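Local structure of ABC transporter ATP-binding protein (Sulfolobus tokodaii, 2PJZ) at residues Gly221-Ala226 and Lys236-Lys241. The protein probably binds and hydrolyses ATP as the nucleotide-binding subunit of an ABC transporter, putatively one for cobalt transport. Numbering follows the deposited sequence.
Sequences GERNDA and KVSIVK
The E222 carboxylate has the K236 methylenes over one face, on the side of its OE1 oxygen: E222 OE1 is 3.3 Å from K236 CE. The two chains run side by side, pointing the same way; E222 CG is anti to the backbone N (chi1 175°) and the chain is extended beyond it, while E222 CB and OE1 both meet K236 CD. With E222 OE1 and K236 NZ 4.3 Å apart, beyond a salt bridge, any attraction is probably modest; the ammonium pairs with D231. A second flat group, the G221 carbonyl, is approached in its plane by S238 OG, which donates onto a lone pair at 2.6 Å from G221 O. The same hydroxyl accepts a nearly straight hydrogen bond from R223 N (2.9 Å, N-H...O 167°), so two bonds grip it. By contrast, the G221 N to K236 O hydrogen bond (2.7 Å) has its donor above the carbonyl plane, 37° out of it. Further along, V240 CG1 packs 3.8 Å from R223 CB, the two side chains crossing obliquely, while R223 CG rests against S238 CB. A226 CB, at the end of the type I turn from R223 to A226, adds a looser contact, 4.2 Å from V240 CG1. A water accepts a hydrogen bond from K241 N and donates to D225 O, joining turn to strand. The geometry is that of a crossover connection in a small antiparallel sheet: strands 216-220 and 228-232, both antiparallel to the intervening strand 235-241 and hence mutually parallel, are linked by a loop passing over it, pinned near its start by the S238 hydroxyl and G221 N, and later by the water.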
ATOM      1  N   GLY A 221      11.119 -14.635  20.410  1.00 36.28           N
ATOM      2  CA  GLY A 221      11.562 -16.011  20.206  1.00 37.23           C
ATOM      3  C   GLY A 221      10.892 -16.715  19.038  1.00 38.05           C
ATOM      4  O   GLY A 221       9.843 -16.281  18.557  1.00 38.18           O
ATOM      5  N   GLU A 222      11.500 -17.808  18.586  1.00 38.97           N
ATOM      6  CA  GLU A 222      10.904 -18.685  17.575  1.00 40.35           C
ATOM      7  C   GLU A 222      10.020 -19.787  18.186  1.00 40.98           C
ATOM      8  O   GLU A 222      10.542 -20.758  18.731  1.00 41.46           O
ATOM      9  CB  GLU A 222      11.991 -19.312  16.694  1.00 40.37           C
ATOM     10  CG  GLU A 222      11.444 -20.341  15.700  1.00 42.56           C
ATOM     11  CD  GLU A 222      12.344 -20.569  14.497  1.00 45.46           C
ATOM     12  OE1 GLU A 222      13.589 -20.460  14.623  1.00 46.02           O
ATOM     13  OE2 GLU A 222      11.787 -20.875  13.417  1.00 47.19           O
ATOM     14  N   ARG A 223       8.698 -19.639  18.072  1.00 41.47           N
ATOM     15  CA  ARG A 223       7.732 -20.616  18.595  1.00 42.32           C
ATOM     16  C   ARG A 223       7.354 -21.649  17.551  1.00 42.71           C
ATOM     17  O   ARG A 223       7.299 -21.343  16.360  1.00 42.83           O
ATOM     18  CB  ARG A 223       6.459 -19.923  19.082  1.00 42.58           C
ATOM     19  CG  ARG A 223       6.665 -18.911  20.185  1.00 43.98           C
ATOM     20  CD  ARG A 223       6.874 -19.576  21.540  1.00 47.86           C
ATOM     21  NE  ARG A 223       7.649 -18.700  22.424  1.00 50.95           N
ATOM     22  CZ  ARG A 223       7.129 -17.916  23.366  1.00 52.44           C
ATOM     23  NH1 ARG A 223       5.817 -17.897  23.580  1.00 53.68           N
ATOM     24  NH2 ARG A 223       7.928 -17.146  24.099  1.00 53.22           N
ATOM     25  N   ASN A 224       7.057 -22.867  18.009  1.00 43.46           N
ATOM     26  CA  ASN A 224       6.840 -24.020  17.118  1.00 43.75           C
ATOM     27  C   ASN A 224       5.655 -23.960  16.154  1.00 42.71           C
ATOM     28  O   ASN A 224       5.806 -24.274  14.971  1.00 43.21           O
ATOM     29  CB  ASN A 224       6.815 -25.336  17.912  1.00 44.49           C
ATOM     30  CG  ASN A 224       8.197 -25.968  18.033  1.00 46.99           C
ATOM     31  OD1 ASN A 224       9.158 -25.320  18.460  1.00 50.48           O
ATOM     32  ND2 ASN A 224       8.304 -27.238  17.652  1.00 49.68           N
ATOM     33  N   ASP A 225       4.483 -23.577  16.648  1.00 41.42           N
ATOM     34  CA  ASP A 225       3.300 -23.565  15.788  1.00 40.36           C
ATOM     35  C   ASP A 225       2.965 -22.155  15.290  1.00 38.08           C
ATOM     36  O   ASP A 225       1.803 -21.834  15.032  1.00 37.81           O
ATOM     37  CB  ASP A 225       2.098 -24.178  16.523  1.00 41.25           C
ATOM     38  CG  ASP A 225       0.940 -24.523  15.583  1.00 43.99           C
ATOM     39  OD1 ASP A 225      -0.222 -24.217  15.936  1.00 45.65           O
ATOM     40  OD2 ASP A 225       1.190 -25.091  14.495  1.00 48.27           O
ATOM     41  N   ALA A 226       3.988 -21.320  15.144  1.00 35.46           N
ATOM     42  CA  ALA A 226       3.785 -19.901  14.791  1.00 32.50           C
ATOM     43  C   ALA A 226       3.147 -19.714  13.408  1.00 30.57           C
ATOM     44  O   ALA A 226       3.470 -20.437  12.477  1.00 31.19           O
ATOM     45  CB  ALA A 226       5.103 -19.153  14.890  1.00 32.46           C
ATOM     46  N   LYS A 236      14.228 -13.255  16.906  1.00 35.18           N
ATOM     47  CA  LYS A 236      13.081 -13.783  16.212  1.00 34.22           C
ATOM     48  C   LYS A 236      11.874 -13.350  16.991  1.00 32.81           C
ATOM     49  O   LYS A 236      11.908 -13.296  18.218  1.00 32.93           O
ATOM     50  CB  LYS A 236      13.153 -15.308  16.093  1.00 34.83           C
ATOM     51  CG  LYS A 236      14.338 -15.812  15.267  1.00 36.19           C
ATOM     52  CD  LYS A 236      14.032 -17.139  14.627  1.00 38.99           C
ATOM     53  CE  LYS A 236      15.205 -17.653  13.815  1.00 40.39           C
ATOM     54  NZ  LYS A 236      15.207 -17.123  12.437  1.00 40.37           N
ATOM     55  N   VAL A 237      10.824 -12.990  16.268  1.00 30.83           N
ATOM     56  CA  VAL A 237       9.568 -12.577  16.862  1.00 29.49           C
ATOM     57  C   VAL A 237       8.488 -13.434  16.233  1.00 28.34           C
ATOM     58  O   VAL A 237       8.330 -13.455  15.010  1.00 27.83           O
ATOM     59  CB  VAL A 237       9.271 -11.070  16.609  1.00 29.54           C
ATOM     60  CG1 VAL A 237       7.880 -10.727  17.023  1.00 29.10           C
ATOM     61  CG2 VAL A 237      10.258 -10.183  17.361  1.00 30.71           C
ATOM     62  N   SER A 238       7.756 -14.168  17.061  1.00 27.14           N
ATOM     63  CA  SER A 238       6.744 -15.077  16.548  1.00 26.11           C
ATOM     64  C   SER A 238       5.355 -14.513  16.670  1.00 25.52           C
ATOM     65  O   SER A 238       4.969 -13.974  17.720  1.00 24.68           O
ATOM     66  CB  SER A 238       6.814 -16.436  17.250  1.00 26.10           C
ATOM     67  OG  SER A 238       8.011 -17.098  16.904  1.00 26.12           O
ATOM     68  N   ILE A 239       4.595 -14.667  15.584  1.00 24.63           N
ATOM     69  CA  ILE A 239       3.171 -14.384  15.573  1.00 24.65           C
ATOM     70  C   ILE A 239       2.468 -15.739  15.742  1.00 25.91           C
ATOM     71  O   ILE A 239       2.590 -16.640  14.885  1.00 24.07           O
ATOM     72  CB  ILE A 239       2.756 -13.633  14.270  1.00 23.97           C
ATOM     73  CG1 ILE A 239       3.504 -12.285  14.187  1.00 24.48           C
ATOM     74  CG2 ILE A 239       1.290 -13.398  14.234  1.00 22.03           C
ATOM     75  CD1 ILE A 239       3.390 -11.563  12.839  1.00 26.19           C
ATOM     76  N   VAL A 240       1.769 -15.872  16.874  1.00 27.66           N
ATOM     77  CA  VAL A 240       1.151 -17.138  17.301  1.00 29.21           C
ATOM     78  C   VAL A 240      -0.383 -17.025  17.453  1.00 31.07           C
ATOM     79  O   VAL A 240      -0.915 -15.998  17.883  1.00 31.35           O
ATOM     80  CB  VAL A 240       1.800 -17.650  18.616  1.00 29.22           C
ATOM     81  CG1 VAL A 240       3.308 -17.881  18.429  1.00 28.42           C
ATOM     82  CG2 VAL A 240       1.565 -16.661  19.750  1.00 29.26           C
ATOM     83  N   LYS A 241      -1.092 -18.088  17.088  1.00 33.16           N
ATOM     84  CA  LYS A 241      -2.543 -18.119  17.194  1.00 35.52           C
ATOM     85  C   LYS A 241      -2.945 -18.311  18.662  1.00 37.16           C
ATOM     86  O   LYS A 241      -2.367 -19.133  19.364  1.00 37.38           O
ATOM     87  CB  LYS A 241      -3.108 -19.246  16.327  1.00 35.79           C
ATOM     88  CG  LYS A 241      -4.560 -19.055  16.003  1.00 37.06           C
ATOM     89  CD  LYS A 241      -5.012 -19.885  14.791  1.00 38.60           C
ATOM     90  CE  LYS A 241      -6.353 -19.380  14.316  1.00 38.25           C
ATOM     91  NZ  LYS A 241      -6.186 -18.110  13.544  1.00 40.03           N
TER
HETATM   92  O   HOH W   1       0.377 -20.366  16.418  1.00 38.06           O